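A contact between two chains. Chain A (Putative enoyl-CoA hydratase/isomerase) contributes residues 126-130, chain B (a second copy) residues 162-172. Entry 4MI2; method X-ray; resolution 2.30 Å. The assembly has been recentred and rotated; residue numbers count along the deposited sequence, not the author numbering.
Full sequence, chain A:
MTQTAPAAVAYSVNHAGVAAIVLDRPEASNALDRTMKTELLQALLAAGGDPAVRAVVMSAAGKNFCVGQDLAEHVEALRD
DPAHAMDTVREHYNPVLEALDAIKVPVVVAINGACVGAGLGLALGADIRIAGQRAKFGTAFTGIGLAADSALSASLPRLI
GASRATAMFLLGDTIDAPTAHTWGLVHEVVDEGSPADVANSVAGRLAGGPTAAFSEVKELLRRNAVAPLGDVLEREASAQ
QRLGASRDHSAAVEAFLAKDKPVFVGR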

# COMPACT_ATOMS: atom_id res chain seq x y z
N ALA A 126 -9.82 -4.52 13.77
CA ALA A 126 -8.87 -4.71 14.85
C ALA A 126 -7.47 -4.28 14.41
O ALA A 126 -7.20 -4.17 13.22
CB ALA A 126 -8.87 -6.16 15.29
N ASP A 127 -6.59 -4.07 15.37
CA ASP A 127 -5.18 -3.74 15.10
C ASP A 127 -4.31 -4.98 14.87
O ASP A 127 -3.44 -4.98 14.02
CB ASP A 127 -4.61 -2.94 16.27
CG ASP A 127 -5.46 -1.75 16.61
OD1 ASP A 127 -5.70 -0.92 15.72
OD2 ASP A 127 -5.93 -1.66 17.77
N ILE A 128 -4.55 -6.03 15.65
CA ILE A 128 -3.77 -7.27 15.57
C ILE A 128 -4.72 -8.43 15.34
O ILE A 128 -5.71 -8.55 16.05
CB ILE A 128 -2.96 -7.53 16.86
CG1 ILE A 128 -2.06 -6.33 17.19
CG2 ILE A 128 -2.13 -8.81 16.74
CD1 ILE A 128 -0.91 -6.12 16.23
N ARG A 129 -4.39 -9.29 14.39
CA ARG A 129 -5.27 -10.37 13.95
C ARG A 129 -4.54 -11.70 14.01
O ARG A 129 -3.50 -11.89 13.36
CB ARG A 129 -5.76 -10.11 12.53
CG ARG A 129 -6.82 -9.02 12.45
CD ARG A 129 -7.12 -8.58 11.02
NE ARG A 129 -6.00 -7.83 10.49
CZ ARG A 129 -5.75 -6.56 10.77
NH1 ARG A 129 -6.54 -5.88 11.57
NH2 ARG A 129 -4.68 -5.98 10.25
N ILE A 130 -5.11 -12.63 14.78
CA ILE A 130 -4.55 -13.96 14.93
C ILE A 130 -5.52 -14.99 14.33
O ILE A 130 -6.66 -15.11 14.77
CB ILE A 130 -4.36 -14.31 16.42
CG1 ILE A 130 -3.60 -13.20 17.15
CG2 ILE A 130 -3.70 -15.67 16.57
CD1 ILE A 130 -2.18 -13.00 16.69
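Chain B (162-172) ASRATAMFLLG

Chain B lays a helix, its axis taken over 162-171, across the short strand 128-130 of chain A and the residue that leads into it. The two axes come within 9.7 Å, and their N-to-C directions differ by 104°, a signed crossing angle of -104°. The contact buries 249 Å², both sides summed. The backbones are nearest where D127(A) CA lies 7.1 Å from T166(B) CA and I128(A) CA 7.2 Å from A167(B) CA, in the middle of the helix.

A162(B) makes no contact with this stretch of chain A; its carbonyl O accepts both the backbone N of T166(B), at 3.0 Å, and the OG1 of that same residue, at 2.8 Å. S163(B) makes the polar contact. Its CA-to-CB bond points sideways, yet its OG accepts a hydrogen bond from R129(A) NH2 at 3.1 Å, lying at the edge of the guanidinium and near its plane. The CA-to-CB bond of R129(A) also points sideways, but the end of its side chain comes nearer, and within chain A its NH1 makes a very short 2.5 Å hydrogen bond to A126(A) O. R164(B) and A165(B) are out of reach.

T166(B) points its CB toward chain A. With chi1 in the m well, OG1 is tied back to the helix's own backbone, while CG2 faces the partner, 3.8 Å from D127(A) O and 4.3 Å from I128(A) CD1. One side chain thus serves its own helix through the hydroxyl and the interface through the methyl. A167(B) follows: I128(A) CD1 comes to 4.3 Å from the A167(B) CA, so the isoleucine packs against helix backbone as well as side chains.

M168(B) and F169(B) are again out of reach, as helical periodicity would have it. L170(B), one turn after T166(B), points toward chain A and brings its CD1 to 4.2 Å from D127(A) CB, using the aliphatic part of an acidic residue. L171(B) also points toward the partner; its CD1 meets I128(A) CD1 at 4.4 Å, an apolar contact. I128(A), which gives up more area than any other residue here, touches T166(B), A167(B) and L171(B) with its CD1.

G172(B) leaves helical geometry with phi 73°, a value that favours glycine, and makes no contact with the strand. The rule to read is a helix face of spaced positions, polar at S163(B) and chiefly apolar from T166(B) onward.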

# COMPACT_ATOMS: atom_id res chain seq x y z
N ALA B 162 0.32 -1.68 6.44
CA ALA B 162 -0.23 -1.30 7.74
C ALA B 162 -0.15 -2.42 8.79
O ALA B 162 0.08 -2.16 9.97
CB ALA B 162 -1.67 -0.83 7.58
N SER B 163 -0.34 -3.67 8.37
CA SER B 163 -0.29 -4.80 9.31
C SER B 163 1.08 -4.93 9.96
O SER B 163 1.20 -4.93 11.19
CB SER B 163 -0.66 -6.13 8.63
OG SER B 163 -2.06 -6.26 8.56
N ARG B 164 2.10 -5.05 9.12
CA ARG B 164 3.46 -5.28 9.63
C ARG B 164 3.99 -4.07 10.41
O ARG B 164 4.63 -4.23 11.45
CB ARG B 164 4.39 -5.69 8.49
CG ARG B 164 4.10 -7.11 8.05
CD ARG B 164 4.51 -7.45 6.64
NE ARG B 164 3.90 -8.73 6.28
CZ ARG B 164 4.01 -9.32 5.09
NH1 ARG B 164 4.72 -8.76 4.12
NH2 ARG B 164 3.39 -10.47 4.88
N ALA B 165 3.71 -2.87 9.92
CA ALA B 165 4.11 -1.66 10.62
C ALA B 165 3.45 -1.55 11.99
O ALA B 165 4.09 -1.15 12.97
CB ALA B 165 3.80 -0.43 9.77
N THR B 166 2.18 -1.94 12.07
CA THR B 166 1.45 -1.92 13.35
C THR B 166 2.03 -2.93 14.35
O THR B 166 2.17 -2.63 15.53
CB THR B 166 -0.08 -2.12 13.14
OG1 THR B 166 -0.60 -1.00 12.42
CG2 THR B 166 -0.82 -2.21 14.47
N ALA B 167 2.39 -4.12 13.89
CA ALA B 167 3.04 -5.09 14.77
C ALA B 167 4.39 -4.57 15.24
O ALA B 167 4.70 -4.66 16.42
CB ALA B 167 3.19 -6.44 14.09
N MET B 168 5.19 -4.02 14.33
CA MET B 168 6.50 -3.49 14.71
C MET B 168 6.37 -2.43 15.80
O MET B 168 7.10 -2.47 16.78
CB MET B 168 7.27 -2.93 13.50
CG MET B 168 7.84 -4.01 12.59
SD MET B 168 8.95 -3.40 11.31
CE MET B 168 10.32 -2.84 12.32
N PHE B 169 5.45 -1.49 15.62
CA PHE B 169 5.26 -0.41 16.58
C PHE B 169 4.68 -0.91 17.90
O PHE B 169 5.20 -0.57 18.97
CB PHE B 169 4.36 0.71 16.03
CG PHE B 169 5.11 1.79 15.28
CD1 PHE B 169 5.96 2.66 15.96
CD2 PHE B 169 4.93 1.96 13.92
CE1 PHE B 169 6.62 3.66 15.29
CE2 PHE B 169 5.60 2.96 13.25
CZ PHE B 169 6.45 3.82 13.93
N LEU B 170 3.61 -1.70 17.82
CA LEU B 170 2.89 -2.13 19.02
C LEU B 170 3.55 -3.29 19.79
O LEU B 170 3.55 -3.29 21.02
CB LEU B 170 1.43 -2.48 18.69
CG LEU B 170 0.50 -1.39 18.18
CD1 LEU B 170 -0.90 -1.95 18.07
CD2 LEU B 170 0.50 -0.15 19.08
N LEU B 171 4.11 -4.28 19.09
CA LEU B 171 4.71 -5.44 19.75
C LEU B 171 6.23 -5.36 19.91
O LEU B 171 6.82 -6.17 20.61
CB LEU B 171 4.34 -6.73 19.01
CG LEU B 171 2.83 -6.98 18.89
CD1 LEU B 171 2.54 -8.19 18.00
CD2 LEU B 171 2.20 -7.16 20.26
N GLY B 172 6.86 -4.38 19.26
CA GLY B 172 8.30 -4.22 19.35
C GLY B 172 9.06 -5.27 18.56
O GLY B 172 10.23 -5.51 18.83